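Local coordinates for putative cytochrome P450 120 (Synechocystis sp., PDB 2VE3), which binds heme and retinoic acid and probably works as a monooxygenase of the cytochrome P450 family, at residues E140-W143 with Y144-L147. Numbering follows the deposited sequence.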
ATOM      1  N   GLU A 140      -9.094   1.973  27.167  1.00 34.78           N
ATOM      2  CA  GLU A 140      -9.064   1.192  25.937  1.00 33.78           C
ATOM      3  C   GLU A 140      -9.044   2.102  24.697  1.00 32.62           C
ATOM      4  O   GLU A 140      -9.807   3.074  24.610  1.00 32.16           O
ATOM      5  CB  GLU A 140     -10.259   0.246  25.894  1.00 33.79           C
ATOM      6  CG  GLU A 140     -10.473  -0.464  24.555  1.00 34.43           C
ATOM      7  CD  GLU A 140     -11.533  -1.547  24.626  1.00 34.57           C
ATOM      8  OE1 GLU A 140     -12.155  -1.718  25.697  1.00 36.94           O
ATOM      9  OE2 GLU A 140     -11.737  -2.245  23.619  1.00 36.14           O
ATOM     10  N   VAL A 141      -8.147   1.796  23.758  1.00 31.17           N
ATOM     11  CA  VAL A 141      -8.175   2.424  22.434  1.00 29.79           C
ATOM     12  C   VAL A 141      -8.630   1.412  21.383  1.00 28.50           C
ATOM     13  O   VAL A 141      -8.040   0.344  21.250  1.00 28.09           O
ATOM     14  CB  VAL A 141      -6.812   3.041  22.047  1.00 29.96           C
ATOM     15  CG1 VAL A 141      -6.899   3.759  20.685  1.00 30.79           C
ATOM     16  CG2 VAL A 141      -6.345   4.011  23.122  1.00 30.35           C
ATOM     17  N   ILE A 142      -9.710   1.734  20.670  1.00 27.12           N
ATOM     18  CA  ILE A 142     -10.090   0.992  19.455  1.00 25.35           C
ATOM     19  C   ILE A 142      -9.179   1.504  18.328  1.00 24.07           C
ATOM     20  O   ILE A 142      -9.492   2.514  17.685  1.00 22.92           O
ATOM     21  CB  ILE A 142     -11.594   1.176  19.111  1.00 25.62           C
ATOM     22  CG1 ILE A 142     -12.460   0.757  20.306  1.00 26.06           C
ATOM     23  CG2 ILE A 142     -11.969   0.411  17.831  1.00 23.88           C
ATOM     24  CD1 ILE A 142     -13.983   0.947  20.096  1.00 26.50           C
ATOM     25  N   TRP A 143      -8.048   0.818  18.111  1.00 22.13           N
ATOM     26  CA  TRP A 143      -6.915   1.432  17.400  1.00 21.27           C
ATOM     27  C   TRP A 143      -7.074   1.615  15.903  1.00 21.18           C
ATOM     28  O   TRP A 143      -6.662   2.640  15.368  1.00 21.17           O
ATOM     29  CB  TRP A 143      -5.601   0.678  17.633  1.00 20.96           C
ATOM     30  CG  TRP A 143      -4.424   1.568  17.858  1.00 19.78           C
ATOM     31  CD1 TRP A 143      -4.334   2.898  17.576  1.00 19.98           C
ATOM     32  CD2 TRP A 143      -3.156   1.184  18.413  1.00 19.94           C
ATOM     33  NE1 TRP A 143      -3.091   3.380  17.938  1.00 19.41           N
ATOM     34  CE2 TRP A 143      -2.352   2.346  18.456  1.00 19.45           C
ATOM     35  CE3 TRP A 143      -2.625  -0.030  18.889  1.00 20.77           C
ATOM     36  CZ2 TRP A 143      -1.042   2.332  18.957  1.00 19.80           C
ATOM     37  CZ3 TRP A 143      -1.326  -0.038  19.401  1.00 19.50           C
ATOM     38  CH2 TRP A 143      -0.553   1.134  19.427  1.00 20.33           C
ATOM     39  N   TYR A 144      -7.636   0.630  15.215  1.00 20.96           N
ATOM     40  CA  TYR A 144      -7.627   0.692  13.766  1.00 21.20           C
ATOM     41  C   TYR A 144      -8.170   2.042  13.195  1.00 21.37           C
ATOM     42  O   TYR A 144      -7.471   2.684  12.421  1.00 21.81           O
ATOM     43  CB  TYR A 144      -8.242  -0.566  13.125  1.00 20.90           C
ATOM     44  CG  TYR A 144      -8.224  -0.501  11.614  1.00 21.79           C
ATOM     45  CD1 TYR A 144      -7.036  -0.716  10.894  1.00 21.84           C
ATOM     46  CD2 TYR A 144      -9.387  -0.191  10.901  1.00 22.83           C
ATOM     47  CE1 TYR A 144      -7.003  -0.622   9.511  1.00 21.12           C
ATOM     48  CE2 TYR A 144      -9.372  -0.112   9.509  1.00 22.42           C
ATOM     49  CZ  TYR A 144      -8.175  -0.320   8.823  1.00 21.54           C
ATOM     50  OH  TYR A 144      -8.171  -0.234   7.457  1.00 19.85           O
ATOM     51  N   PRO A 145      -9.384   2.490  13.613  1.00 21.64           N
ATOM     52  CA  PRO A 145      -9.965   3.763  13.140  1.00 21.71           C
ATOM     53  C   PRO A 145      -9.135   4.988  13.500  1.00 21.80           C
ATOM     54  O   PRO A 145      -9.133   5.977  12.760  1.00 21.35           O
ATOM     55  CB  PRO A 145     -11.309   3.837  13.884  1.00 21.93           C
ATOM     56  CG  PRO A 145     -11.607   2.451  14.286  1.00 22.04           C
ATOM     57  CD  PRO A 145     -10.293   1.809  14.554  1.00 21.52           C
ATOM     58  N   GLN A 146      -8.449   4.914  14.637  1.00 21.82           N
ATOM     59  CA  GLN A 146      -7.498   5.938  15.064  1.00 22.33           C
ATOM     60  C   GLN A 146      -6.279   6.040  14.156  1.00 22.28           C
ATOM     61  O   GLN A 146      -5.850   7.138  13.823  1.00 21.91           O
ATOM     62  CB  GLN A 146      -7.033   5.681  16.498  1.00 22.65           C
ATOM     63  CG  GLN A 146      -8.090   5.954  17.560  1.00 24.38           C
ATOM     64  CD  GLN A 146      -8.619   7.378  17.536  1.00 25.57           C
ATOM     65  OE1 GLN A 146      -7.864   8.357  17.664  1.00 26.16           O
ATOM     66  NE2 GLN A 146      -9.933   7.500  17.394  1.00 27.16           N
ATOM     67  N   LEU A 147      -5.715   4.889  13.790  1.00 22.92           N
ATOM     68  CA  LEU A 147      -4.580   4.835  12.874  1.00 23.65           C
ATOM     69  C   LEU A 147      -4.959   5.433  11.522  1.00 23.54           C
ATOM     70  O   LEU A 147      -4.138   6.094  10.908  1.00 23.11           O
ATOM     71  CB  LEU A 147      -4.081   3.398  12.710  1.00 23.70           C
ATOM     72  CG  LEU A 147      -3.397   2.784  13.948  1.00 25.36           C
ATOM     73  CD1 LEU A 147      -3.334   1.273  13.796  1.00 26.16           C
ATOM     74  CD2 LEU A 147      -1.996   3.360  14.199  1.00 24.52           C
TER
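Leu-147 N gives its hydrogen to Trp-143 O over 2.9 Å, a straight bond (163° at the hydrogen) that makes the first turn of the helix a regular i to i+4 turn directly after the strand 140-142. The same two residues also meet through their side chains. The indole heads away from this turn, but Leu-147 CG lies over one face of its five-membered ring, 4.1 Å from the centroid, in a CH-pi contact; Leu-147 CD2 reaches NE1 of the same ring. Gln-146 comes at the ring from another direction: its CB sits at the indole edge, near the ring plane and 4.0 Å from Trp-143 CD1. Its chi1 (-72°) sets Gln-146 CG beside the backbone N and toward the strand, where it meets Val-141 CG1 at 4.0 Å. A bend at chi2 (-58°) then carries the amide off to Trp-135, whose NE1 hydrogen-bonds OE1. Pro-145, having no N-H, fits the first turn of a helix, and its CD packs 3.3 Å from Ile-142 O and 3.9 Å from Ile-142 CG2. The strand thus runs into the helix without a loop between them, and touches neither ligand: the Tyr-144 side chain is about 10 Å from the retinoic acid and 13 Å from the heme. Strand 140-142 is an edge of a three-stranded antiparallel sheet, pairing with strand 437-442, while the Trp-143 indole meets Trp-135 of helix 121-137 and Trp-414 of strand 412-416 edge-to-face; on the helix side, Tyr-144 and Leu-147 pack against the long helix 241-272.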